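Local atomic coordinates of N-terminal acetyltransferase B complex subunit MDM20 (Candida albicans, PDB entry 5K04), a protein that probably serves as the non-catalytic auxiliary subunit of the NatB complex, which acetylates the N termini of proteins. Residues I515-T520 against N665-V670; D571-L576 against L612-Y617; L644-L649 against G699-N704; E655-G660 against V708-E713. All blocks are in the same frame, centred on the assembly; numbering follows the deposited sequence.

Contact 1: I515-T520 against N665-V670; sequences ILQIST and NLTNLV
Q517 reaches across from helix 506-521, sets the face of its terminal amide against T667 of helix 661-682 and brings its NE2 end up to N668. With CG anti to the backbone N (chi1 172°) and the chain extended beyond it, the glutamine spans a gap in which the closest CA atoms, those of Q517 and N668, stay 8.2 Å apart. It crosses both partners at about a right angle. The methyl branch of T667 lies against the amide face: CG2 is 3.5 Å from Q517 OE1 and 3.6 Å from Q517 CD. T667 OG1 takes no share in this, being hydrogen-bonded to T663 O one turn back in its own helix. At the other end of the amide, Q517 NE2 comes within 2.9 Å of N668 OD1, the two amide planes being turned 56° apart. The firmer partners of these polar ends lie just outside: Q517 NE2 is hydrogen-bonded to E671 OE1, and N668 OD1 accepts from K577 NZ of helix 571-584. Only 106 Å² is buried between the segments. The arrangement is a side-chain bridge between two helices of the all-helical MDM20/NAA25 chain, the first of them in the part assigned to the TPR clan.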
loop_
_atom_site.group_PDB
_atom_site.type_symbol
_atom_site.label_atom_id
_atom_site.label_comp_id
_atom_site.label_asym_id
_atom_site.label_seq_id
_atom_site.Cartn_x
_atom_site.Cartn_y
_atom_site.Cartn_z
ATOM N N ILE A 515 11.146 -9.821 -12.010
ATOM C CA ILE A 515 12.510 -10.283 -11.773
ATOM C C ILE A 515 12.803 -11.532 -12.590
ATOM O O ILE A 515 13.880 -11.667 -13.198
ATOM C CB ILE A 515 12.721 -10.538 -10.272
ATOM C CG1 ILE A 515 12.808 -9.202 -9.523
ATOM C CG2 ILE A 515 13.950 -11.441 -10.046
ATOM C CD1 ILE A 515 12.579 -9.349 -8.029
ATOM N N LEU A 516 11.871 -12.482 -12.579
ATOM C CA LEU A 516 12.068 -13.719 -13.322
ATOM C C LEU A 516 12.202 -13.436 -14.813
ATOM O O LEU A 516 13.127 -13.919 -15.466
ATOM C CB LEU A 516 10.905 -14.667 -13.042
ATOM C CG LEU A 516 10.892 -15.225 -11.620
ATOM C CD1 LEU A 516 9.544 -15.872 -11.288
ATOM C CD2 LEU A 516 12.034 -16.210 -11.488
ATOM N N GLN A 517 11.317 -12.592 -15.348
ATOM C CA GLN A 517 11.304 -12.324 -16.782
ATOM C C GLN A 517 12.626 -11.729 -17.243
ATOM O O GLN A 517 13.224 -12.195 -18.218
ATOM C CB GLN A 517 10.143 -11.381 -17.129
ATOM C CG GLN A 517 10.186 -10.891 -18.578
ATOM C CD GLN A 517 8.996 -10.037 -18.946
ATOM O OE1 GLN A 517 9.002 -8.820 -18.732
ATOM N NE2 GLN A 517 7.961 -10.670 -19.507
ATOM N N ILE A 518 13.090 -10.684 -16.552
ATOM C CA ILE A 518 14.341 -10.028 -16.922
ATOM C C ILE A 518 15.520 -10.968 -16.701
ATOM O O ILE A 518 16.434 -11.052 -17.535
ATOM C CB ILE A 518 14.471 -8.707 -16.131
ATOM C CG1 ILE A 518 13.219 -7.841 -16.372
ATOM C CG2 ILE A 518 15.746 -7.922 -16.503
ATOM C CD1 ILE A 518 13.189 -6.596 -15.512
ATOM N N SER A 519 15.498 -11.721 -15.594
ATOM C CA SER A 519 16.539 -12.720 -15.357
ATOM C C SER A 519 16.666 -13.699 -16.521
ATOM O O SER A 519 17.783 -14.033 -16.927
ATOM C CB SER A 519 16.267 -13.483 -14.056
ATOM O OG SER A 519 16.675 -12.721 -12.942
ATOM N N THR A 520 15.535 -14.193 -17.060
ATOM C CA THR A 520 15.641 -15.193 -18.128
ATOM C C THR A 520 15.969 -14.559 -19.473
ATOM O O THR A 520 16.631 -15.186 -20.301
ATOM C CB THR A 520 14.357 -16.041 -18.251
ATOM O OG1 THR A 520 13.335 -15.300 -18.914
ATOM C CG2 THR A 520 13.851 -16.481 -16.891
ATOM N N ASN A 665 4.453 -7.379 -25.885
ATOM C CA ASN A 665 4.281 -8.699 -26.485
ATOM C C ASN A 665 5.621 -9.288 -26.916
ATOM O O ASN A 665 5.864 -10.488 -26.748
ATOM C CB ASN A 665 3.349 -8.619 -27.695
ATOM C CG ASN A 665 1.947 -8.191 -27.334
ATOM O OD1 ASN A 665 1.484 -8.364 -26.197
ATOM N ND2 ASN A 665 1.250 -7.630 -28.318
ATOM N N LEU A 666 6.487 -8.455 -27.504
ATOM C CA LEU A 666 7.777 -8.932 -27.979
ATOM C C LEU A 666 8.634 -9.415 -26.813
ATOM O O LEU A 666 9.320 -10.443 -26.921
ATOM C CB LEU A 666 8.460 -7.813 -28.762
ATOM C CG LEU A 666 9.497 -8.132 -29.835
ATOM C CD1 LEU A 666 9.042 -9.287 -30.705
ATOM C CD2 LEU A 666 9.733 -6.891 -30.676
ATOM N N THR A 667 8.576 -8.697 -25.681
ATOM C CA THR A 667 9.276 -9.122 -24.473
ATOM C C THR A 667 8.762 -10.479 -24.012
ATOM O O THR A 667 9.545 -11.339 -23.591
ATOM C CB THR A 667 9.111 -8.062 -23.370
ATOM O OG1 THR A 667 9.647 -6.804 -23.801
ATOM C CG2 THR A 667 9.829 -8.456 -22.117
ATOM N N ASN A 668 7.453 -10.706 -24.135
ATOM C CA ASN A 668 6.886 -11.981 -23.710
ATOM C C ASN A 668 7.242 -13.088 -24.684
ATOM O O ASN A 668 7.483 -14.231 -24.271
ATOM C CB ASN A 668 5.373 -11.859 -23.560
ATOM C CG ASN A 668 4.971 -11.207 -22.246
ATOM O OD1 ASN A 668 5.707 -11.266 -21.251
ATOM N ND2 ASN A 668 3.794 -10.589 -22.236
ATOM N N LEU A 669 7.290 -12.761 -25.980
ATOM C CA LEU A 669 7.779 -13.721 -26.961
ATOM C C LEU A 669 9.227 -14.111 -26.680
ATOM O O LEU A 669 9.578 -15.295 -26.759
ATOM C CB LEU A 669 7.654 -13.163 -28.381
ATOM C CG LEU A 669 8.137 -14.175 -29.438
ATOM C CD1 LEU A 669 7.282 -15.454 -29.385
ATOM C CD2 LEU A 669 8.134 -13.600 -30.840
ATOM N N VAL A 670 10.085 -13.130 -26.361
ATOM C CA VAL A 670 11.497 -13.438 -26.108
ATOM C C VAL A 670 11.620 -14.374 -24.917
ATOM O O VAL A 670 12.372 -15.357 -24.953
ATOM C CB VAL A 670 12.316 -12.146 -25.882
ATOM C CG1 VAL A 670 13.703 -12.479 -25.367
ATOM C CG2 VAL A 670 12.458 -11.351 -27.148
#

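Contact 2: D571-L576 against L612-Y617; sequences DVATKL and LLYKLY
Y614 of helix 608-625 pushes its ring against A573 and L576, which stand one turn apart on helix 571-584; this is helix-helix packing in the all-helical array of the subunit, with an aromatic side chain filling the space between two backbones. The main interaction is a CH-pi contact: L576 CD1 sits over the ring centre, 4.0 Å from the centroid of Y614 and 11° off the ring normal. The opposite face of the ring carries L613 CD2 from the tyrosine's own helix, offset toward the rim, so the ring is sandwiched between two leucine methyls. Apolar packing adds to this, since L576 CB lies 3.9 Å from Y614 CE1. Y614 CG stands anti to its carbonyl carbon (chi1 -70°), which sends the ring outward to the neighbouring helix. Beyond the two segments, F606 meets the Y614 ring with planes at about 30° and also touches L576, while F597 and I600 of helix 591-601 pack on L576, making the surroundings of the leucine largely apolar. No hydrogen bond joins the two segments. At the far end of the ring the phenol oxygen lies against the alanine, with A573 CB 3.2 Å from Y614 OH and 4.0 Å from Y614 CZ.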
loop_
_atom_site.group_PDB
_atom_site.type_symbol
_atom_site.label_atom_id
_atom_site.label_comp_id
_atom_site.label_asym_id
_atom_site.label_seq_id
_atom_site.Cartn_x
_atom_site.Cartn_y
_atom_site.Cartn_z
ATOM N N ASP A 571 -3.075 -8.377 -14.685
ATOM C CA ASP A 571 -2.937 -9.083 -13.413
ATOM C C ASP A 571 -3.018 -10.594 -13.578
ATOM O O ASP A 571 -2.339 -11.336 -12.851
ATOM C CB ASP A 571 -4.001 -8.610 -12.414
ATOM C CG ASP A 571 -3.857 -7.119 -12.061
ATOM O OD1 ASP A 571 -2.850 -6.488 -12.481
ATOM O OD2 ASP A 571 -4.761 -6.582 -11.387
ATOM N N VAL A 572 -3.832 -11.073 -14.521
ATOM C CA VAL A 572 -3.925 -12.513 -14.729
ATOM C C VAL A 572 -2.635 -13.068 -15.331
ATOM O O VAL A 572 -2.209 -14.176 -14.996
ATOM C CB VAL A 572 -5.149 -12.836 -15.591
ATOM C CG1 VAL A 572 -5.130 -14.291 -15.989
ATOM C CG2 VAL A 572 -6.432 -12.511 -14.793
ATOM N N ALA A 573 -1.978 -12.302 -16.208
ATOM C CA ALA A 573 -0.719 -12.766 -16.782
ATOM C C ALA A 573 0.349 -12.922 -15.703
ATOM O O ALA A 573 1.134 -13.875 -15.725
ATOM C CB ALA A 573 -0.263 -11.797 -17.875
ATOM N N THR A 574 0.382 -11.995 -14.746
ATOM C CA THR A 574 1.298 -12.095 -13.611
ATOM C C THR A 574 1.161 -13.438 -12.913
ATOM O O THR A 574 2.154 -14.124 -12.665
ATOM C CB THR A 574 1.011 -10.954 -12.633
ATOM O OG1 THR A 574 1.244 -9.710 -13.293
ATOM C CG2 THR A 574 1.884 -11.046 -11.394
ATOM N N LYS A 575 -0.079 -13.846 -12.611
ATOM C CA LYS A 575 -0.270 -15.142 -11.970
ATOM C C LYS A 575 0.201 -16.282 -12.868
ATOM O O LYS A 575 0.838 -17.234 -12.399
ATOM C CB LYS A 575 -1.739 -15.328 -11.591
ATOM C CG LYS A 575 -1.993 -16.695 -10.943
ATOM C CD LYS A 575 -3.425 -16.851 -10.449
ATOM C CE LYS A 575 -3.706 -15.952 -9.253
ATOM N NZ LYS A 575 -4.988 -16.314 -8.579
ATOM N N LEU A 576 -0.087 -16.189 -14.172
ATOM C CA LEU A 576 0.260 -17.264 -15.091
ATOM C C LEU A 576 1.763 -17.366 -15.276
ATOM O O LEU A 576 2.304 -18.474 -15.404
ATOM C CB LEU A 576 -0.437 -17.044 -16.433
ATOM C CG LEU A 576 -1.952 -17.263 -16.422
ATOM C CD1 LEU A 576 -2.588 -16.768 -17.734
ATOM C CD2 LEU A 576 -2.244 -18.734 -16.188
ATOM N N LEU A 612 -3.085 -16.761 -27.365
ATOM C CA LEU A 612 -2.213 -17.707 -28.052
ATOM C C LEU A 612 -0.962 -18.009 -27.230
ATOM O O LEU A 612 -0.557 -19.170 -27.105
ATOM C CB LEU A 612 -1.834 -17.151 -29.420
ATOM C CG LEU A 612 -0.743 -17.864 -30.224
ATOM C CD1 LEU A 612 -1.242 -19.205 -30.718
ATOM C CD2 LEU A 612 -0.308 -16.985 -31.398
ATOM N N LEU A 613 -0.345 -16.974 -26.658
ATOM C CA LEU A 613 0.866 -17.145 -25.860
ATOM C C LEU A 613 0.677 -18.196 -24.770
ATOM O O LEU A 613 1.524 -19.082 -24.587
ATOM C CB LEU A 613 1.266 -15.798 -25.237
ATOM C CG LEU A 613 2.578 -15.789 -24.416
ATOM C CD1 LEU A 613 3.792 -16.104 -25.296
ATOM C CD2 LEU A 613 2.784 -14.471 -23.656
ATOM N N TYR A 614 -0.429 -18.102 -24.023
ATOM C CA TYR A 614 -0.595 -18.964 -22.863
ATOM C C TYR A 614 -1.087 -20.346 -23.250
ATOM O O TYR A 614 -0.830 -21.310 -22.524
ATOM C CB TYR A 614 -1.504 -18.282 -21.835
ATOM C CG TYR A 614 -0.761 -17.118 -21.222
ATOM C CD1 TYR A 614 0.385 -17.337 -20.446
ATOM C CD2 TYR A 614 -1.150 -15.801 -21.465
ATOM C CE1 TYR A 614 1.117 -16.273 -19.919
ATOM C CE2 TYR A 614 -0.425 -14.728 -20.933
ATOM C CZ TYR A 614 0.705 -14.968 -20.159
ATOM O OH TYR A 614 1.410 -13.900 -19.638
ATOM N N LYS A 615 -1.765 -20.459 -24.395
ATOM C CA LYS A 615 -1.996 -21.772 -24.979
ATOM C C LYS A 615 -0.674 -22.411 -25.417
ATOM O O LYS A 615 -0.418 -23.586 -25.123
ATOM C CB LYS A 615 -2.975 -21.650 -26.145
ATOM C CG LYS A 615 -3.342 -22.984 -26.788
ATOM C CD LYS A 615 -4.504 -22.815 -27.778
ATOM C CE LYS A 615 -4.786 -24.090 -28.567
ATOM N NZ LYS A 615 -5.310 -25.205 -27.740
ATOM N N LEU A 616 0.183 -21.646 -26.103
ATOM C CA LEU A 616 1.523 -22.129 -26.423
ATOM C C LEU A 616 2.245 -22.591 -25.163
ATOM O O LEU A 616 2.770 -23.707 -25.115
ATOM C CB LEU A 616 2.326 -21.037 -27.139
ATOM C CG LEU A 616 1.866 -20.628 -28.557
ATOM C CD1 LEU A 616 2.809 -19.605 -29.186
ATOM C CD2 LEU A 616 1.692 -21.834 -29.476
ATOM N N TYR A 617 2.239 -21.757 -24.112
ATOM C CA TYR A 617 2.870 -22.147 -22.853
ATOM C C TYR A 617 2.284 -23.455 -22.330
ATOM O O TYR A 617 3.018 -24.397 -22.015
ATOM C CB TYR A 617 2.720 -21.047 -21.809
ATOM C CG TYR A 617 3.881 -20.063 -21.719
ATOM C CD1 TYR A 617 5.172 -20.487 -21.399
ATOM C CD2 TYR A 617 3.670 -18.700 -21.893
ATOM C CE1 TYR A 617 6.229 -19.573 -21.279
ATOM C CE2 TYR A 617 4.710 -17.783 -21.775
ATOM C CZ TYR A 617 5.988 -18.220 -21.477
ATOM O OH TYR A 617 7.006 -17.299 -21.389
#

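Contact 3: L644-L649 against G699-N704; sequences LKTDKL and GKEFKN
T646 and L649 pack against E701 and F702 in a partly buried contact of mixed character, where the short helix 646-649 meets helix 698-703 in the C-terminal part of the chain. The apolar half centres on the F702 ring. T646 CG2 approaches it obliquely, 3.4 Å from F702 CE1, and L649 CB comes to the ring edge, near its plane, at 4.2 Å from F702 CZ. L666 and L669 of helix 661-682 also pack on F702, and L747 of helix 729-747 touches it. F702 thus packs among helices 646-649, 661-682 and 729-747 of this all-helical subunit. K645 occupies the N-cap position of helix 646-649, and its carbonyl O accepts from both K648 N and L649 N. The polar half lies at the start of that helix. There T646 OG1, set between the backbone N and the carbonyl carbon by chi1 of 64°, gives a weak hydrogen bond of 3.3 Å to E701 OE1, whose modelled place is less certain. A water next to this carboxylate, its link to E701 OE1 doubtful, accepts from T646 N at 3.0 Å.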
loop_
_atom_site.group_PDB
_atom_site.type_symbol
_atom_site.label_atom_id
_atom_site.label_comp_id
_atom_site.label_asym_id
_atom_site.label_seq_id
_atom_site.Cartn_x
_atom_site.Cartn_y
_atom_site.Cartn_z
ATOM N N LEU A 644 4.447 -21.571 -34.109
ATOM C CA LEU A 644 5.774 -21.002 -33.850
ATOM C C LEU A 644 6.392 -20.589 -35.189
ATOM O O LEU A 644 7.323 -21.201 -35.721
ATOM C CB LEU A 644 6.649 -21.987 -33.093
ATOM C CG LEU A 644 6.390 -22.076 -31.590
ATOM C CD1 LEU A 644 7.531 -22.808 -30.884
ATOM C CD2 LEU A 644 6.215 -20.688 -31.040
ATOM N N LYS A 645 5.805 -19.536 -35.748
ATOM C CA LYS A 645 6.156 -18.977 -37.044
ATOM C C LYS A 645 5.803 -17.500 -36.998
ATOM O O LYS A 645 4.739 -17.139 -36.485
ATOM C CB LYS A 645 5.379 -19.644 -38.184
ATOM C CG LYS A 645 5.636 -21.124 -38.410
ATOM C CD LYS A 645 4.819 -21.604 -39.591
ATOM C CE LYS A 645 5.091 -23.069 -39.914
ATOM N NZ LYS A 645 4.082 -23.634 -40.883
ATOM N N THR A 646 6.677 -16.652 -37.556
ATOM C CA THR A 646 6.395 -15.216 -37.540
ATOM C C THR A 646 5.087 -14.889 -38.248
ATOM O O THR A 646 4.362 -13.984 -37.820
ATOM C CB THR A 646 7.541 -14.423 -38.172
ATOM O OG1 THR A 646 7.658 -14.771 -39.552
ATOM C CG2 THR A 646 8.805 -14.771 -37.469
ATOM N N ASP A 647 4.765 -15.623 -39.318
ATOM C CA ASP A 647 3.501 -15.403 -40.016
ATOM C C ASP A 647 2.302 -15.574 -39.094
ATOM O O ASP A 647 1.258 -14.963 -39.329
ATOM C CB ASP A 647 3.397 -16.340 -41.215
ATOM C CG ASP A 647 4.238 -15.869 -42.389
ATOM O OD1 ASP A 647 4.480 -14.642 -42.487
ATOM O OD2 ASP A 647 4.648 -16.718 -43.215
ATOM N N LYS A 648 2.430 -16.387 -38.040
ATOM C CA LYS A 648 1.366 -16.492 -37.047
ATOM C C LYS A 648 1.555 -15.519 -35.893
ATOM O O LYS A 648 0.570 -14.998 -35.350
ATOM C CB LYS A 648 1.284 -17.919 -36.494
ATOM C CG LYS A 648 0.883 -18.972 -37.521
ATOM C CD LYS A 648 -0.519 -18.712 -38.044
ATOM C CE LYS A 648 -0.951 -19.769 -39.040
ATOM N NZ LYS A 648 -2.393 -19.596 -39.374
ATOM N N LEU A 649 2.805 -15.278 -35.495
ATOM C CA LEU A 649 3.086 -14.485 -34.305
ATOM C C LEU A 649 3.064 -12.982 -34.561
ATOM O O LEU A 649 3.032 -12.224 -33.595
ATOM C CB LEU A 649 4.438 -14.900 -33.720
ATOM C CG LEU A 649 4.509 -16.352 -33.240
ATOM C CD1 LEU A 649 5.945 -16.749 -32.944
ATOM C CD2 LEU A 649 3.627 -16.575 -32.014
ATOM N N GLY A 699 14.456 -13.800 -34.992
ATOM C CA GLY A 699 15.172 -12.538 -34.893
ATOM C C GLY A 699 15.386 -11.902 -36.250
ATOM O O GLY A 699 15.091 -10.721 -36.448
ATOM N N LYS A 700 15.873 -12.692 -37.215
ATOM C CA LYS A 700 15.989 -12.195 -38.582
ATOM C C LYS A 700 14.634 -11.760 -39.129
ATOM O O LYS A 700 14.510 -10.687 -39.734
ATOM C CB LYS A 700 16.605 -13.270 -39.478
ATOM C CG LYS A 700 16.606 -12.914 -40.948
ATOM C CD LYS A 700 17.255 -14.008 -41.781
ATOM C CE LYS A 700 17.514 -13.539 -43.213
ATOM N NZ LYS A 700 18.141 -14.604 -44.066
ATOM N N GLU A 701 13.599 -12.573 -38.907
ATOM C CA GLU A 701 12.313 -12.308 -39.545
ATOM C C GLU A 701 11.635 -11.073 -38.951
ATOM O O GLU A 701 10.989 -10.315 -39.687
ATOM C CB GLU A 701 11.431 -13.563 -39.466
ATOM C CG GLU A 701 11.900 -14.660 -40.461
ATOM C CD GLU A 701 11.307 -16.048 -40.208
ATOM O OE1 GLU A 701 10.588 -16.240 -39.212
ATOM O OE2 GLU A 701 11.566 -16.967 -41.016
ATOM N N PHE A 702 11.806 -10.827 -37.644
ATOM C CA PHE A 702 11.193 -9.643 -37.035
ATOM C C PHE A 702 11.974 -8.368 -37.367
ATOM O O PHE A 702 11.375 -7.307 -37.578
ATOM C CB PHE A 702 11.042 -9.837 -35.509
ATOM C CG PHE A 702 9.773 -10.573 -35.114
ATOM C CD1 PHE A 702 9.712 -11.969 -35.145
ATOM C CD2 PHE A 702 8.633 -9.873 -34.765
ATOM C CE1 PHE A 702 8.529 -12.652 -34.815
ATOM C CE2 PHE A 702 7.444 -10.543 -34.430
ATOM C CZ PHE A 702 7.394 -11.937 -34.450
ATOM N N LYS A 703 13.302 -8.457 -37.436
ATOM C CA LYS A 703 14.102 -7.323 -37.895
ATOM C C LYS A 703 13.665 -6.846 -39.275
ATOM O O LYS A 703 13.539 -5.641 -39.508
ATOM C CB LYS A 703 15.578 -7.694 -37.903
ATOM C CG LYS A 703 16.149 -7.872 -36.500
ATOM C CD LYS A 703 17.520 -8.537 -36.513
ATOM C CE LYS A 703 18.045 -8.670 -35.082
ATOM N NZ LYS A 703 19.388 -9.304 -35.033
ATOM N N ASN A 704 13.400 -7.777 -40.192
ATOM C CA ASN A 704 12.998 -7.416 -41.548
ATOM C C ASN A 704 11.651 -6.706 -41.615
ATOM O O ASN A 704 11.326 -6.139 -42.661
ATOM C CB ASN A 704 12.974 -8.668 -42.416
ATOM C CG ASN A 704 14.365 -9.192 -42.692
ATOM O OD1 ASN A 704 15.320 -8.419 -42.833
ATOM N ND2 ASN A 704 14.496 -10.510 -42.747
HETATM O O HOH W 1 9.030 -18.082 -38.817
#

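Contact 4: E655-G660 against V708-E713; sequences ENLLSG and VQRQHE
A type I beta turn running from N656 to S659, just ahead of helix 661-682, presents L657 and L658 to one side of helix 707-717, and this turn-to-helix packing buries 247 Å² between the segments. The turn carries an Asx turn within it: N656 OD1 accepts from L658 N at 3.2 Å, the donor standing above the carbonyl plane. S659 N closes the beta turn on N656 O. Of the two leucines, L657 reaches R710, where CD1 lies over one face of the guanidinium, offset toward the rim, 3.5 Å from R710 NH2. The arginine chain bends at chi3 (60°), which turns one face of the guanidinium to the leucine methyl, and R710 NH1 is hydrogen-bonded to L705 O. L658 works on Q711 instead, its CD2 meeting Q711 CG at 3.6 Å as the two side chains slide past each other in opposite directions. L657 CB also packs on Q711 CG, at 3.8 Å. The glutamine amide lies against the turn backbone. L657 O and Q711 OE1 are both acceptors and only 3.1 Å apart, so no hydrogen bond joins them. Q711 OE1 instead accepts from N423 ND2 and from a water that also donates to L658 O at 2.7 Å, while Q711 NE2 bonds to L707 O in its own helix. With both ends of the amide held in this way, its rotation is fixed, and donors from outside the pair probably offset the unfavourable approach of the two oxygens.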
loop_
_atom_site.group_PDB
_atom_site.type_symbol
_atom_site.label_atom_id
_atom_site.label_comp_id
_atom_site.label_asym_id
_atom_site.label_seq_id
_atom_site.Cartn_x
_atom_site.Cartn_y
_atom_site.Cartn_z
ATOM N N GLU A 655 -1.530 -2.529 -34.904
ATOM C CA GLU A 655 -1.613 -1.690 -36.100
ATOM C C GLU A 655 -1.103 -0.277 -35.840
ATOM O O GLU A 655 -0.665 0.401 -36.775
ATOM C CB GLU A 655 -3.046 -1.655 -36.636
ATOM C CG GLU A 655 -4.053 -1.037 -35.721
ATOM C CD GLU A 655 -5.461 -1.102 -36.298
ATOM O OE1 GLU A 655 -5.591 -1.374 -37.516
ATOM O OE2 GLU A 655 -6.435 -0.892 -35.536
ATOM N N ASN A 656 -1.161 0.189 -34.588
ATOM C CA ASN A 656 -0.457 1.402 -34.176
ATOM C C ASN A 656 0.922 0.989 -33.673
ATOM O O ASN A 656 1.081 0.601 -32.509
ATOM C CB ASN A 656 -1.230 2.151 -33.097
ATOM C CG ASN A 656 -0.379 3.226 -32.416
ATOM O OD1 ASN A 656 0.518 3.808 -33.029
ATOM N ND2 ASN A 656 -0.656 3.481 -31.145
ATOM N N LEU A 657 1.928 1.097 -34.548
ATOM C CA LEU A 657 3.274 0.636 -34.213
ATOM C C LEU A 657 3.873 1.367 -33.018
ATOM O O LEU A 657 4.761 0.819 -32.351
ATOM C CB LEU A 657 4.188 0.785 -35.432
ATOM C CG LEU A 657 3.967 -0.287 -36.498
ATOM C CD1 LEU A 657 4.717 0.006 -37.794
ATOM C CD2 LEU A 657 4.423 -1.592 -35.922
ATOM N N LEU A 658 3.419 2.591 -32.732
ATOM C CA LEU A 658 3.942 3.338 -31.594
ATOM C C LEU A 658 3.369 2.868 -30.253
ATOM O O LEU A 658 3.923 3.225 -29.205
ATOM C CB LEU A 658 3.681 4.832 -31.795
ATOM C CG LEU A 658 4.481 5.486 -32.923
ATOM C CD1 LEU A 658 3.993 6.899 -33.101
ATOM C CD2 LEU A 658 5.972 5.494 -32.670
ATOM N N SER A 659 2.293 2.070 -30.266
ATOM C CA SER A 659 1.741 1.514 -29.034
ATOM C C SER A 659 2.760 0.657 -28.302
ATOM O O SER A 659 3.453 -0.177 -28.905
ATOM C CB SER A 659 0.503 0.666 -29.314
ATOM O OG SER A 659 0.049 0.074 -28.100
ATOM N N GLY A 660 2.821 0.858 -26.981
ATOM C CA GLY A 660 3.691 0.081 -26.114
ATOM C C GLY A 660 3.432 -1.416 -26.124
ATOM O O GLY A 660 4.293 -2.179 -25.671
ATOM N N VAL A 708 11.345 -0.416 -35.919
ATOM C CA VAL A 708 11.969 0.832 -35.493
ATOM C C VAL A 708 11.806 1.906 -36.561
ATOM O O VAL A 708 11.278 2.987 -36.292
ATOM C CB VAL A 708 13.453 0.584 -35.162
ATOM C CG1 VAL A 708 14.159 1.888 -34.831
ATOM C CG2 VAL A 708 13.561 -0.390 -34.003
ATOM N N GLN A 709 12.256 1.615 -37.791
ATOM C CA GLN A 709 12.236 2.598 -38.877
ATOM C C GLN A 709 10.833 3.132 -39.101
ATOM O O GLN A 709 10.621 4.345 -39.212
ATOM C CB GLN A 709 12.763 1.978 -40.182
ATOM C CG GLN A 709 14.241 1.604 -40.201
ATOM C CD GLN A 709 14.561 0.294 -39.479
ATOM O OE1 GLN A 709 13.673 -0.453 -39.064
ATOM N NE2 GLN A 709 15.847 0.021 -39.322
ATOM N N ARG A 710 9.858 2.232 -39.169
ATOM C CA ARG A 710 8.482 2.648 -39.393
ATOM C C ARG A 710 7.975 3.540 -38.261
ATOM O O ARG A 710 7.265 4.518 -38.505
ATOM C CB ARG A 710 7.627 1.398 -39.580
ATOM C CG ARG A 710 8.081 0.626 -40.824
ATOM C CD ARG A 710 7.570 -0.798 -40.903
ATOM N NE ARG A 710 6.116 -0.857 -40.922
ATOM C CZ ARG A 710 5.425 -1.957 -40.649
ATOM N NH1 ARG A 710 6.069 -3.077 -40.347
ATOM N NH2 ARG A 710 4.102 -1.935 -40.674
ATOM N N GLN A 711 8.352 3.234 -37.016
ATOM C CA GLN A 711 8.004 4.113 -35.902
ATOM C C GLN A 711 8.682 5.477 -36.041
ATOM O O GLN A 711 8.058 6.517 -35.789
ATOM C CB GLN A 711 8.380 3.448 -34.575
ATOM C CG GLN A 711 7.329 2.483 -34.041
ATOM C CD GLN A 711 7.791 1.784 -32.768
ATOM O OE1 GLN A 711 7.467 2.199 -31.648
ATOM N NE2 GLN A 711 8.575 0.731 -32.941
ATOM N N HIS A 712 9.958 5.494 -36.446
ATOM C CA HIS A 712 10.659 6.758 -36.668
ATOM C C HIS A 712 10.015 7.577 -37.785
ATOM O O HIS A 712 9.979 8.812 -37.714
ATOM C CB HIS A 712 12.136 6.488 -36.984
ATOM C CG HIS A 712 12.928 6.048 -35.798
ATOM N ND1 HIS A 712 14.295 5.874 -35.832
ATOM C CD2 HIS A 712 12.542 5.748 -34.535
ATOM C CE1 HIS A 712 14.720 5.500 -34.637
ATOM N NE2 HIS A 712 13.675 5.416 -33.832
ATOM N N GLU A 713 9.519 6.904 -38.833
ATOM C CA GLU A 713 8.878 7.596 -39.951
ATOM C C GLU A 713 7.552 8.223 -39.530
ATOM O O GLU A 713 7.226 9.340 -39.947
ATOM C CB GLU A 713 8.658 6.628 -41.117
ATOM C CG GLU A 713 9.941 6.139 -41.770
ATOM C CD GLU A 713 9.706 5.128 -42.891
ATOM O OE1 GLU A 713 8.578 4.603 -43.010
ATOM O OE2 GLU A 713 10.667 4.855 -43.643
HETATM O O HOH W 2 6.425 4.235 -29.454
#

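Following the chain from the N terminus, helix 506-521 pairs with helix 661-682, so contact 1 closes a long loop of 144 intervening residues. Contact 2 is nested inside it, joining helices 571-584 and 608-625 before contacts 3 and 4 begin. Contact 3 joins helix 646-649 to helix 698-703, and contact 4 the loop before helix 661-682 to helix 707-717; both cross contact 1 and each other. L669 touches L649 and F702, linking contacts 1 and 3; N668 on L613 links 1 and 2; L612 and L616 link 2 to 3. Contact 4 touches none of the others, though its nearest atoms come within about 5 Å of contact 1 and helix 707-717 directly follows helix 698-703.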